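Local coordinates for Lin2722 protein (Listeria innocua, PDB 3DS8) that is of unknown function but belongs to the alpha/beta hydrolase clan and probably acts as a serine hydrolase, at residues T94-V99 and L106-Y111; P156-F161 and T199-P204; S195-R200 and E212-G217. All coordinates share one frame; numbering follows the deposited sequence.

Contact 1: residues T94-V99 and L106-Y111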
ATOM      1  N   THR A  94       0.440   6.844  17.073  1.00 16.23           N
ATOM      2  CA  THR A  94       0.666   5.437  17.406  1.00 17.30           C
ATOM      3  C   THR A  94       0.246   4.483  16.284  1.00 16.54           C
ATOM      4  O   THR A  94       0.697   3.345  16.260  1.00 15.82           O
ATOM      5  CB  THR A  94      -0.062   5.067  18.681  1.00 18.61           C
ATOM      6  OG1 THR A  94      -1.434   5.386  18.526  1.00 20.38           O
ATOM      7  CG2 THR A  94       0.511   5.852  19.867  1.00 20.19           C
ATOM      8  N   GLN A  95      -0.647   4.959  15.405  1.00 16.17           N
ATOM      9  CA  GLN A  95      -1.105   4.229  14.204  1.00 16.82           C
ATOM     10  C   GLN A  95      -1.003   5.109  12.982  1.00 15.99           C
ATOM     11  O   GLN A  95      -1.033   6.322  13.102  1.00 15.18           O
ATOM     12  CB  GLN A  95      -2.563   3.816  14.327  1.00 17.36           C
ATOM     13  CG  GLN A  95      -2.881   2.945  15.513  1.00 20.47           C
ATOM     14  CD  GLN A  95      -4.324   2.498  15.481  1.00 21.01           C
ATOM     15  OE1 GLN A  95      -5.228   3.230  15.892  1.00 29.47           O
ATOM     16  NE2 GLN A  95      -4.542   1.303  14.984  1.00 26.71           N
HETATM   17  N   MSE A  96      -0.933   4.478  11.800  1.00 15.92           N
HETATM   18  CA  MSE A  96      -1.060   5.170  10.536  1.00 18.33           C
HETATM   19  C   MSE A  96      -1.684   4.218   9.514  1.00 15.55           C
HETATM   20  O   MSE A  96      -1.564   3.019   9.645  1.00 15.50           O
HETATM   21  CB  MSE A  96       0.301   5.580  10.043  1.00 18.00           C
HETATM   22  CG  MSE A  96       1.137   4.452   9.657  1.00 20.21           C
HETATM   23 SE   MSE A  96       2.925   5.133   9.170  1.00 39.17          SE
HETATM   24  CE  MSE A  96       3.452   3.735   7.877  1.00 25.97           C
ATOM     25  N   ASP A  97      -2.327   4.789   8.521  1.00 15.19           N
ATOM     26  CA  ASP A  97      -2.782   4.050   7.342  1.00 13.29           C
ATOM     27  C   ASP A  97      -1.820   4.348   6.188  1.00 13.59           C
ATOM     28  O   ASP A  97      -1.096   5.329   6.238  1.00 13.73           O
ATOM     29  CB  ASP A  97      -4.166   4.490   6.973  1.00 13.38           C
ATOM     30  CG  ASP A  97      -5.155   4.222   8.052  1.00 15.95           C
ATOM     31  OD1 ASP A  97      -4.996   3.242   8.782  1.00 15.77           O
ATOM     32  OD2 ASP A  97      -6.127   4.988   8.116  1.00 15.01           O
ATOM     33  N   GLY A  98      -1.717   3.462   5.221  1.00 12.32           N
ATOM     34  CA  GLY A  98      -0.841   3.690   4.084  1.00 13.70           C
ATOM     35  C   GLY A  98      -1.449   3.242   2.772  1.00 12.98           C
ATOM     36  O   GLY A  98      -2.164   2.261   2.731  1.00 15.19           O
ATOM     37  N   VAL A  99      -1.179   4.002   1.726  1.00 12.66           N
ATOM     38  CA  VAL A  99      -1.552   3.668   0.374  1.00 12.61           C
ATOM     39  C   VAL A  99      -0.263   3.670  -0.415  1.00 13.83           C
ATOM     40  O   VAL A  99       0.462   4.663  -0.422  1.00 14.09           O
ATOM     41  CB  VAL A  99      -2.486   4.696  -0.241  1.00 12.85           C
ATOM     42  CG1 VAL A  99      -2.903   4.227  -1.658  1.00 13.34           C
ATOM     43  CG2 VAL A  99      -3.717   4.934   0.643  1.00 12.81           C
ATOM     44  N   LEU A 106       4.447  -2.790  -1.828  1.00 14.62           N
ATOM     45  CA  LEU A 106       5.365  -3.816  -1.337  1.00 14.80           C
ATOM     46  C   LEU A 106       6.163  -3.335  -0.111  1.00 14.03           C
ATOM     47  O   LEU A 106       6.336  -4.060   0.839  1.00 13.70           O
ATOM     48  CB  LEU A 106       6.300  -4.316  -2.422  1.00 14.03           C
ATOM     49  CG  LEU A 106       5.668  -4.893  -3.697  1.00 14.61           C
ATOM     50  CD1 LEU A 106       6.729  -5.277  -4.729  1.00 15.40           C
ATOM     51  CD2 LEU A 106       4.758  -6.048  -3.281  1.00 14.20           C
ATOM     52  N   ALA A 107       6.636  -2.098  -0.160  1.00 14.07           N
ATOM     53  CA  ALA A 107       7.333  -1.495   0.982  1.00 13.94           C
ATOM     54  C   ALA A 107       6.449  -1.471   2.231  1.00 14.15           C
ATOM     55  O   ALA A 107       6.891  -1.850   3.340  1.00 15.05           O
ATOM     56  CB  ALA A 107       7.826  -0.069   0.608  1.00 14.35           C
ATOM     57  N   LEU A 108       5.179  -1.116   2.067  1.00 13.16           N
ATOM     58  CA  LEU A 108       4.262  -1.166   3.189  1.00 13.91           C
ATOM     59  C   LEU A 108       4.067  -2.578   3.741  1.00 13.72           C
ATOM     60  O   LEU A 108       3.783  -2.734   4.917  1.00 13.66           O
ATOM     61  CB  LEU A 108       2.920  -0.547   2.809  1.00 13.88           C
ATOM     62  CG  LEU A 108       2.862   0.971   2.585  1.00 13.81           C
ATOM     63  CD1 LEU A 108       1.522   1.395   1.965  1.00 16.99           C
ATOM     64  CD2 LEU A 108       3.143   1.720   3.905  1.00 15.57           C
ATOM     65  N   THR A 109       4.079  -3.582   2.862  1.00 14.40           N
ATOM     66  CA  THR A 109       3.867  -4.966   3.266  1.00 13.88           C
ATOM     67  C   THR A 109       5.079  -5.488   4.075  1.00 13.44           C
ATOM     68  O   THR A 109       4.923  -6.084   5.156  1.00 14.20           O
ATOM     69  CB  THR A 109       3.590  -5.833   2.040  1.00 14.18           C
ATOM     70  OG1 THR A 109       2.432  -5.320   1.367  1.00 14.59           O
ATOM     71  CG2 THR A 109       3.377  -7.332   2.420  1.00 16.40           C
ATOM     72  N   TYR A 110       6.277  -5.192   3.625  1.00 13.02           N
ATOM     73  CA  TYR A 110       7.451  -5.428   4.468  1.00 14.02           C
ATOM     74  C   TYR A 110       7.339  -4.686   5.802  1.00 13.18           C
ATOM     75  O   TYR A 110       7.648  -5.228   6.849  1.00 13.93           O
ATOM     76  CB  TYR A 110       8.738  -4.970   3.761  1.00 15.89           C
ATOM     77  CG  TYR A 110       9.278  -5.972   2.810  1.00 15.62           C
ATOM     78  CD1 TYR A 110       9.918  -7.106   3.278  1.00 15.58           C
ATOM     79  CD2 TYR A 110       9.167  -5.792   1.434  1.00 16.26           C
ATOM     80  CE1 TYR A 110      10.429  -8.042   2.389  1.00 18.27           C
ATOM     81  CE2 TYR A 110       9.686  -6.721   0.541  1.00 15.97           C
ATOM     82  CZ  TYR A 110      10.297  -7.838   1.020  1.00 15.69           C
ATOM     83  OH  TYR A 110      10.856  -8.798   0.172  1.00 18.21           O
ATOM     84  N   TYR A 111       6.905  -3.423   5.776  1.00 13.06           N
ATOM     85  CA  TYR A 111       6.751  -2.649   7.044  1.00 13.89           C
ATOM     86  C   TYR A 111       5.738  -3.320   7.987  1.00 13.31           C
ATOM     87  O   TYR A 111       5.948  -3.444   9.183  1.00 13.83           O
ATOM     88  CB  TYR A 111       6.308  -1.234   6.677  1.00 13.33           C
ATOM     89  CG  TYR A 111       6.222  -0.243   7.826  1.00 14.82           C
ATOM     90  CD1 TYR A 111       7.271   0.622   8.110  1.00 14.85           C
ATOM     91  CD2 TYR A 111       5.056  -0.158   8.598  1.00 16.45           C
ATOM     92  CE1 TYR A 111       7.146   1.555   9.164  1.00 15.48           C
ATOM     93  CE2 TYR A 111       4.913   0.754   9.648  1.00 16.02           C
ATOM     94  CZ  TYR A 111       5.952   1.603   9.921  1.00 18.57           C
ATOM     95  OH  TYR A 111       5.759   2.505  10.929  1.00 15.75           O
TER
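Met96, Leu108 and Tyr111 form a buried, wholly apolar contact between strand 95-101, in the interior of the central sheet, and helix 103-114, the helix that follows it in the chain. Met96 is a selenomethionine whose terminal methyl CE lies over one face of the Tyr111 ring, 4.2 Å from the ring centroid and 28° off its normal. This is a CH-pi contact; SE stands obliquely to the same ring, which makes the pair a Met-aromatic contact as well. Met96 starts with CG between its own backbone N and carbonyl carbon (chi1 68°) and then runs extended toward the helix, while the tyrosine comes from the opposite direction. Met96 CE is nearest to Tyr111 CE2, at 3.8 Å, so the methyl sits nearer the hydroxyl end of the ring. The hydroxyl itself is hydrogen-bonded to the carbonyl oxygen of Pro122, which fixes that end of the ring.

Strand and helix segments run at 147° to each other, their axes 9.1 Å apart at closest approach, and belong to a beta-alpha-beta unit completed by strand 123-130. In the alpha/beta hydrolase fold this strand-to-helix turn is the usual place of the nucleophile elbow, and Gly100, Ser102 and Gly104 fit that pattern here; the side chain of Leu108 also touches it. Leu108 lays CD1 against the strand backbone, 3.6 Å from Gly98 C and 3.7 Å from Val99 C. Gly98, without a side chain, lets the leucine come this close to the strand.

Contact 2: residues P156-F161 and T199-P204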
ATOM      1  N   PRO A 156      11.171 -15.637  -4.196  1.00 14.88           N
ATOM      2  CA  PRO A 156      11.741 -15.367  -2.882  1.00 15.49           C
ATOM      3  C   PRO A 156      11.004 -14.290  -2.090  1.00 15.47           C
ATOM      4  O   PRO A 156      10.843 -14.423  -0.873  1.00 14.44           O
ATOM      5  CB  PRO A 156      13.181 -14.950  -3.205  1.00 16.61           C
ATOM      6  CG  PRO A 156      13.506 -15.729  -4.443  1.00 17.07           C
ATOM      7  CD  PRO A 156      12.226 -15.690  -5.237  1.00 16.26           C
ATOM      8  N   GLN A 157      10.527 -13.247  -2.763  1.00 15.43           N
ATOM      9  CA  GLN A 157       9.757 -12.229  -2.068  1.00 15.77           C
ATOM     10  C   GLN A 157       8.462 -12.817  -1.489  1.00 15.26           C
ATOM     11  O   GLN A 157       8.142 -12.596  -0.309  1.00 14.76           O
ATOM     12  CB  GLN A 157       9.459 -11.056  -3.016  1.00 16.14           C
ATOM     13  CG  GLN A 157       8.542 -10.003  -2.434  1.00 16.52           C
ATOM     14  CD  GLN A 157       8.363  -8.847  -3.404  1.00 18.16           C
ATOM     15  OE1 GLN A 157       9.213  -7.959  -3.499  1.00 18.24           O
ATOM     16  NE2 GLN A 157       7.288  -8.899  -4.184  1.00 17.12           N
HETATM   17  N   MSE A 158       7.714 -13.559  -2.314  1.00 15.16           N
HETATM   18  CA  MSE A 158       6.517 -14.231  -1.821  1.00 16.40           C
HETATM   19  C   MSE A 158       6.844 -15.179  -0.709  1.00 16.03           C
HETATM   20  O   MSE A 158       6.081 -15.315   0.228  1.00 15.33           O
HETATM   21  CB  MSE A 158       5.794 -15.042  -2.898  1.00 17.18           C
HETATM   22  CG  MSE A 158       4.894 -14.329  -3.732  1.00 21.71           C
HETATM   23 SE   MSE A 158       3.440 -13.480  -2.712  1.00 31.17          SE
HETATM   24  CE  MSE A 158       2.284 -14.936  -2.059  1.00 20.94           C
ATOM     25  N   ASP A 159       7.962 -15.908  -0.808  1.00 15.92           N
ATOM     26  CA  ASP A 159       8.330 -16.833   0.253  1.00 15.94           C
ATOM     27  C   ASP A 159       8.476 -16.076   1.590  1.00 15.49           C
ATOM     28  O   ASP A 159       8.078 -16.572   2.643  1.00 14.54           O
ATOM     29  CB  ASP A 159       9.665 -17.563  -0.076  1.00 15.11           C
ATOM     30  CG  ASP A 159       9.557 -18.566  -1.238  1.00 19.35           C
ATOM     31  OD1 ASP A 159       8.451 -19.031  -1.596  1.00 19.43           O
ATOM     32  OD2 ASP A 159      10.639 -18.916  -1.771  1.00 23.22           O
ATOM     33  N   TYR A 160       9.078 -14.890   1.540  1.00 15.69           N
ATOM     34  CA  TYR A 160       9.282 -14.075   2.726  1.00 15.02           C
ATOM     35  C   TYR A 160       7.925 -13.662   3.311  1.00 13.98           C
ATOM     36  O   TYR A 160       7.698 -13.795   4.501  1.00 14.37           O
ATOM     37  CB  TYR A 160      10.099 -12.802   2.384  1.00 15.80           C
ATOM     38  CG  TYR A 160      10.422 -11.948   3.604  1.00 15.63           C
ATOM     39  CD1 TYR A 160      11.656 -12.050   4.230  1.00 18.31           C
ATOM     40  CD2 TYR A 160       9.505 -11.027   4.098  1.00 16.68           C
ATOM     41  CE1 TYR A 160      11.949 -11.281   5.347  1.00 17.97           C
ATOM     42  CE2 TYR A 160       9.786 -10.270   5.199  1.00 16.71           C
ATOM     43  CZ  TYR A 160      11.007 -10.396   5.814  1.00 17.55           C
ATOM     44  OH  TYR A 160      11.328  -9.637   6.922  1.00 19.88           O
ATOM     45  N   PHE A 161       7.060 -13.142   2.456  1.00 13.21           N
ATOM     46  CA  PHE A 161       5.722 -12.667   2.889  1.00 14.53           C
ATOM     47  C   PHE A 161       4.915 -13.796   3.544  1.00 14.34           C
ATOM     48  O   PHE A 161       4.267 -13.603   4.581  1.00 14.83           O
ATOM     49  CB  PHE A 161       4.923 -12.076   1.724  1.00 13.76           C
ATOM     50  CG  PHE A 161       5.454 -10.764   1.179  1.00 13.58           C
ATOM     51  CD1 PHE A 161       6.122  -9.841   1.982  1.00 13.39           C
ATOM     52  CD2 PHE A 161       5.272 -10.474  -0.155  1.00 14.88           C
ATOM     53  CE1 PHE A 161       6.577  -8.632   1.468  1.00 15.57           C
ATOM     54  CE2 PHE A 161       5.694  -9.227  -0.709  1.00 15.60           C
ATOM     55  CZ  PHE A 161       6.359  -8.318   0.093  1.00 14.57           C
ATOM     56  N   THR A 199      -1.343 -11.396  -2.230  1.00 14.01           N
ATOM     57  CA  THR A 199      -1.736 -11.195  -0.839  1.00 14.11           C
ATOM     58  C   THR A 199      -2.783 -12.198  -0.360  1.00 14.03           C
ATOM     59  O   THR A 199      -2.852 -12.487   0.824  1.00 15.05           O
ATOM     60  CB  THR A 199      -2.269  -9.758  -0.618  1.00 14.22           C
ATOM     61  OG1 THR A 199      -2.969  -9.314  -1.792  1.00 13.99           O
ATOM     62  CG2 THR A 199      -1.086  -8.781  -0.327  1.00 15.77           C
ATOM     63  N   ARG A 200      -3.586 -12.734  -1.284  1.00 14.71           N
ATOM     64  CA  ARG A 200      -4.590 -13.749  -0.942  1.00 16.16           C
ATOM     65  C   ARG A 200      -4.004 -14.950  -0.215  1.00 15.70           C
ATOM     66  O   ARG A 200      -4.704 -15.653   0.528  1.00 15.64           O
ATOM     67  CB  ARG A 200      -5.182 -14.238  -2.282  1.00 17.04           C
ATOM     68  CG  ARG A 200      -6.244 -15.152  -2.225  1.00 20.36           C
ATOM     69  CD  ARG A 200      -6.537 -15.592  -3.647  1.00 17.43           C
ATOM     70  NE  ARG A 200      -7.188 -14.539  -4.427  1.00 16.01           N
ATOM     71  CZ  ARG A 200      -7.808 -14.777  -5.583  1.00 14.92           C
ATOM     72  NH1 ARG A 200      -7.874 -16.010  -6.046  1.00 14.66           N
ATOM     73  NH2 ARG A 200      -8.386 -13.798  -6.265  1.00 16.72           N
ATOM     74  N   LEU A 201      -2.722 -15.196  -0.436  1.00 16.17           N
ATOM     75  CA  LEU A 201      -2.052 -16.369   0.107  1.00 16.53           C
ATOM     76  C   LEU A 201      -1.397 -16.169   1.476  1.00 16.83           C
ATOM     77  O   LEU A 201      -0.902 -17.139   2.059  1.00 18.78           O
ATOM     78  CB  LEU A 201      -1.044 -16.892  -0.906  1.00 16.69           C
ATOM     79  CG  LEU A 201      -1.656 -17.166  -2.300  1.00 19.72           C
ATOM     80  CD1 LEU A 201      -0.666 -17.790  -3.164  1.00 23.43           C
ATOM     81  CD2 LEU A 201      -2.924 -18.032  -2.241  1.00 19.63           C
ATOM     82  N   PHE A 202      -1.428 -14.952   2.008  1.00 14.80           N
ATOM     83  CA  PHE A 202      -0.831 -14.704   3.310  1.00 16.39           C
ATOM     84  C   PHE A 202      -1.570 -13.697   4.192  1.00 16.29           C
ATOM     85  O   PHE A 202      -1.407 -13.735   5.421  1.00 16.89           O
ATOM     86  CB  PHE A 202       0.684 -14.364   3.169  1.00 15.41           C
ATOM     87  CG  PHE A 202       0.995 -13.077   2.455  1.00 14.69           C
ATOM     88  CD1 PHE A 202       1.196 -11.905   3.167  1.00 15.95           C
ATOM     89  CD2 PHE A 202       1.164 -13.033   1.073  1.00 14.54           C
ATOM     90  CE1 PHE A 202       1.503 -10.748   2.546  1.00 18.44           C
ATOM     91  CE2 PHE A 202       1.482 -11.854   0.448  1.00 14.17           C
ATOM     92  CZ  PHE A 202       1.651 -10.708   1.171  1.00 16.48           C
HETATM   93  N   MSE A 203      -2.429 -12.851   3.611  1.00 16.05           N
HETATM   94  CA  MSE A 203      -3.143 -11.903   4.453  1.00 16.67           C
HETATM   95  C   MSE A 203      -4.412 -12.459   5.134  1.00 16.70           C
HETATM   96  O   MSE A 203      -4.636 -12.191   6.331  1.00 16.66           O
HETATM   97  CB  MSE A 203      -3.420 -10.621   3.695  1.00 17.39           C
HETATM   98  CG  MSE A 203      -2.163  -9.881   3.366  1.00 18.06           C
HETATM   99 SE   MSE A 203      -1.256  -9.296   5.040  1.00 31.99          SE
HETATM  100  CE  MSE A 203      -0.119  -7.881   4.260  1.00 22.12           C
ATOM    101  N   PRO A 204      -5.249 -13.217   4.411  1.00 17.45           N
ATOM    102  CA  PRO A 204      -6.429 -13.777   5.098  1.00 18.73           C
ATOM    103  C   PRO A 204      -6.076 -14.578   6.360  1.00 19.51           C
ATOM    104  O   PRO A 204      -5.199 -15.400   6.312  1.00 20.71           O
ATOM    105  CB  PRO A 204      -7.038 -14.710   4.048  1.00 18.84           C
ATOM    106  CG  PRO A 204      -6.571 -14.129   2.719  1.00 18.25           C
ATOM    107  CD  PRO A 204      -5.237 -13.535   2.968  1.00 16.89           C
TER
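Phe202 pushes its ring against helix 156-163, with Phe161 over one face and Met158 at its edge, and the path of its atoms accounts for most of the contact. It leaves the backbone just after the 3-10 turn that ends at Leu201, with CG between the backbone N and the carbonyl carbon (chi1 66°), a position that turns the ring toward the helix. Phe202 CB lies 3.9 Å from Phe161 O, and CG and CD1 skirt the same carbonyl oxygen. Along the other edge, Phe202 CD2 meets the methyl of the selenomethionine Met158, with CE 3.8 Å away and near the ring plane. CE2 is approached by Met158 SE at 4.1 Å, completing an oblique Met-aromatic contact at the ring's rim. At the tip, Phe202 CZ reaches Phe161 CB at 3.6 Å.

That CB stands over the centre of the Phe202 ring, 12° off its normal, in a CH-pi contact. The two phenyl planes are inclined by 23°, yet they are slid so far apart, with centroids separated by 5.3 Å, that the rings barely overlap. The opposite face of Phe202 carries its own turn: Thr199 O lies above it toward the rim while accepting from the backbone N of both Phe202 and Met203. Met158, bent at chi2 and chi3, also brings CE to Leu201 CB.

Farther out, the Phe161 ring packs on Thr109 and Tyr110 of helix 103-114, while Thr199 and Met203 touch strand 173-180 and Met203 touches Tyr210 of strand 209-216. Helix 156-163 thus packs on helix 103-114 along one side and on the loop leading into strand 209-216 along an adjacent one.

Contact 3: residues S195-R200 and E212-G217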
ATOM      1  N   SER A 195      -0.280 -11.656  -9.563  1.00 14.35           N
ATOM      2  CA  SER A 195       0.836 -11.161  -8.725  1.00 14.13           C
ATOM      3  C   SER A 195       0.341 -10.055  -7.837  1.00 13.48           C
ATOM      4  O   SER A 195       0.657 -10.008  -6.649  1.00 13.47           O
ATOM      5  CB  SER A 195       1.986 -10.660  -9.571  1.00 14.62           C
ATOM      6  OG  SER A 195       3.048 -10.203  -8.740  1.00 13.19           O
ATOM      7  N   SER A 196      -0.467  -9.167  -8.398  1.00 14.21           N
ATOM      8  CA  SER A 196      -1.047  -8.055  -7.608  1.00 13.90           C
ATOM      9  C   SER A 196      -2.152  -8.431  -6.604  1.00 15.01           C
ATOM     10  O   SER A 196      -2.555  -7.592  -5.781  1.00 16.68           O
ATOM     11  CB  SER A 196      -1.474  -6.888  -8.531  1.00 15.17           C
ATOM     12  OG  SER A 196      -2.082  -7.305  -9.692  1.00 19.14           O
ATOM     13  N   LEU A 197      -2.602  -9.694  -6.659  1.00 13.73           N
ATOM     14  CA  LEU A 197      -3.559 -10.249  -5.718  1.00 13.20           C
ATOM     15  C   LEU A 197      -2.979 -11.336  -4.838  1.00 14.14           C
ATOM     16  O   LEU A 197      -3.711 -11.932  -4.051  1.00 14.58           O
ATOM     17  CB  LEU A 197      -4.727 -10.822  -6.488  1.00 13.87           C
ATOM     18  CG  LEU A 197      -5.574  -9.872  -7.334  1.00 14.73           C
ATOM     19  CD1 LEU A 197      -6.506 -10.762  -8.219  1.00 18.00           C
ATOM     20  CD2 LEU A 197      -6.347  -8.869  -6.500  1.00 20.40           C
ATOM     21  N   ALA A 198      -1.672 -11.556  -4.920  1.00 13.54           N
ATOM     22  CA  ALA A 198      -1.069 -12.725  -4.269  1.00 13.96           C
ATOM     23  C   ALA A 198      -1.045 -12.594  -2.741  1.00 14.13           C
ATOM     24  O   ALA A 198      -0.838 -13.578  -2.043  1.00 16.06           O
ATOM     25  CB  ALA A 198       0.291 -13.019  -4.854  1.00 14.91           C
ATOM     26  N   THR A 199      -1.343 -11.396  -2.230  1.00 14.01           N
ATOM     27  CA  THR A 199      -1.736 -11.195  -0.839  1.00 14.11           C
ATOM     28  C   THR A 199      -2.783 -12.198  -0.360  1.00 14.03           C
ATOM     29  O   THR A 199      -2.852 -12.487   0.824  1.00 15.05           O
ATOM     30  CB  THR A 199      -2.269  -9.758  -0.618  1.00 14.22           C
ATOM     31  OG1 THR A 199      -2.969  -9.314  -1.792  1.00 13.99           O
ATOM     32  CG2 THR A 199      -1.086  -8.781  -0.327  1.00 15.77           C
ATOM     33  N   ARG A 200      -3.586 -12.734  -1.284  1.00 14.71           N
ATOM     34  CA  ARG A 200      -4.590 -13.749  -0.942  1.00 16.16           C
ATOM     35  C   ARG A 200      -4.004 -14.950  -0.215  1.00 15.70           C
ATOM     36  O   ARG A 200      -4.704 -15.653   0.528  1.00 15.64           O
ATOM     37  CB  ARG A 200      -5.182 -14.238  -2.282  1.00 17.04           C
ATOM     38  CG  ARG A 200      -6.244 -15.152  -2.225  1.00 20.36           C
ATOM     39  CD  ARG A 200      -6.537 -15.592  -3.647  1.00 17.43           C
ATOM     40  NE  ARG A 200      -7.188 -14.539  -4.427  1.00 16.01           N
ATOM     41  CZ  ARG A 200      -7.808 -14.777  -5.583  1.00 14.92           C
ATOM     42  NH1 ARG A 200      -7.874 -16.010  -6.046  1.00 14.66           N
ATOM     43  NH2 ARG A 200      -8.386 -13.798  -6.265  1.00 16.72           N
ATOM     44  N   GLU A 212     -10.138  -7.662  -2.015  1.00 13.56           N
ATOM     45  CA  GLU A 212      -9.579  -7.507  -3.348  1.00 13.39           C
ATOM     46  C   GLU A 212     -10.519  -6.675  -4.214  1.00 13.12           C
ATOM     47  O   GLU A 212     -11.775  -6.779  -4.072  1.00 12.98           O
ATOM     48  CB  GLU A 212      -9.423  -8.901  -3.989  1.00 13.87           C
ATOM     49  CG  GLU A 212      -8.417  -9.771  -3.248  1.00 13.84           C
ATOM     50  CD  GLU A 212      -8.202 -11.134  -3.855  1.00 14.16           C
ATOM     51  OE1 GLU A 212      -9.049 -11.606  -4.625  1.00 15.38           O
ATOM     52  OE2 GLU A 212      -7.131 -11.740  -3.552  1.00 14.92           O
ATOM     53  N   ASP A 213      -9.973  -5.930  -5.173  1.00 15.03           N
ATOM     54  CA  ASP A 213     -10.798  -5.192  -6.157  1.00 16.19           C
ATOM     55  C   ASP A 213     -10.037  -5.245  -7.469  1.00 15.96           C
ATOM     56  O   ASP A 213      -8.879  -4.835  -7.522  1.00 17.75           O
ATOM     57  CB  ASP A 213     -10.933  -3.708  -5.738  1.00 16.83           C
ATOM     58  CG  ASP A 213     -11.247  -2.699  -6.953  1.00 22.55           C
ATOM     59  OD1 ASP A 213     -12.436  -2.628  -7.223  1.00 24.22           O
ATOM     60  OD2 ASP A 213     -10.329  -1.980  -7.613  1.00 24.92           O
ATOM     61  N   ILE A 214     -10.629  -5.848  -8.484  1.00 15.67           N
ATOM     62  CA  ILE A 214     -10.009  -5.908  -9.819  1.00 15.00           C
ATOM     63  C   ILE A 214     -10.685  -4.905 -10.736  1.00 15.13           C
ATOM     64  O   ILE A 214     -11.923  -4.866 -10.812  1.00 15.55           O
ATOM     65  CB  ILE A 214     -10.152  -7.292 -10.449  1.00 14.93           C
ATOM     66  CG1 ILE A 214      -9.500  -8.360  -9.568  1.00 14.81           C
ATOM     67  CG2 ILE A 214      -9.537  -7.300 -11.891  1.00 16.82           C
ATOM     68  CD1 ILE A 214      -9.736  -9.765 -10.079  1.00 15.69           C
ATOM     69  N   GLN A 215      -9.909  -4.067 -11.400  1.00 13.68           N
ATOM     70  CA  GLN A 215     -10.416  -3.199 -12.411  1.00 15.67           C
ATOM     71  C   GLN A 215     -10.012  -3.752 -13.782  1.00 15.86           C
ATOM     72  O   GLN A 215      -8.866  -4.119 -14.001  1.00 14.63           O
ATOM     73  CB  GLN A 215      -9.885  -1.763 -12.280  1.00 16.18           C
ATOM     74  CG  GLN A 215     -10.355  -1.030 -11.056  1.00 17.19           C
ATOM     75  CD  GLN A 215      -9.482   0.171 -10.776  1.00 16.59           C
ATOM     76  OE1 GLN A 215      -9.227   1.005 -11.683  1.00 16.48           O
ATOM     77  NE2 GLN A 215      -9.025   0.284  -9.529  1.00 16.09           N
ATOM     78  N   VAL A 216     -10.958  -3.765 -14.703  1.00 15.83           N
ATOM     79  CA  VAL A 216     -10.707  -4.358 -16.024  1.00 16.68           C
ATOM     80  C   VAL A 216     -10.812  -3.312 -17.121  1.00 17.96           C
ATOM     81  O   VAL A 216     -11.732  -2.455 -17.139  1.00 20.16           O
ATOM     82  CB  VAL A 216     -11.650  -5.534 -16.330  1.00 17.82           C
ATOM     83  CG1 VAL A 216     -11.235  -6.242 -17.636  1.00 20.27           C
ATOM     84  CG2 VAL A 216     -11.672  -6.537 -15.172  1.00 17.76           C
ATOM     85  N   GLY A 217      -9.911  -3.408 -18.073  1.00 17.49           N
ATOM     86  CA  GLY A 217      -9.953  -2.561 -19.242  1.00 17.80           C
ATOM     87  C   GLY A 217      -8.657  -1.838 -19.537  1.00 18.20           C
ATOM     88  O   GLY A 217      -7.732  -1.793 -18.735  1.00 16.76           O
TER
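Arg200 and Glu212 join the turn after helix 193-196 to strand 209-216, within the beta-alpha-beta unit that begins with strand 173-180 of the alpha/beta hydrolase sheet. The polar part is a buried salt bridge in which the guanidinium meets the carboxylate side-on, with one nitrogen for each oxygen. Arg200 NE donates to Glu212 OE2 over 2.9 Å, nearly straight at 175° and within the guanidinium plane. Arg200 NH2 reaches OE1 along a more bent path, tilted out of that plane, as the two planar groups are turned 32° apart. Both oxygens use their syn lone pairs. Each has a further partner, the Tyr210 hydroxyl for OE2 and the backbone N of Asp252 for OE1, while Arg200 NH1 bonds to the carbonyls of Leu146 and Phe148. This network would probably stabilise the ionised glutamate.

The apolar part is carried by Leu197, which packs on the aliphatic stem of Glu212 while Arg200 holds the carboxylate: Leu197 CD2 lies 4.0 Å from Glu212 CG. The other branch turns two residues along the strand, where the end of Ile214 comes near and Leu197 CD1 meets Ile214 CD1 at 3.9 Å.

From the N terminus, contact 1 comes first and closes the short connection from strand 95-101 into helix 103-114, a loop complete before either of the others opens. Contact 2 closes a much longer one, from helix 156-163 past strand 173-180 to the residues after helix 193-196. Contact 3 opens on 195-200, overlapping the closing segment of contact 2 at Thr199 and Arg200, and carries the chain on to strand 209-216; no loop lies wholly within another. Contacts 1 and 2 touch through Thr109 with Phe161 and Tyr110 with Tyr160, and contacts 2 and 3 through Met158 and Ala198. Contacts 1 and 3 do not touch, but both reach the central sheet, and contact 2 touches both.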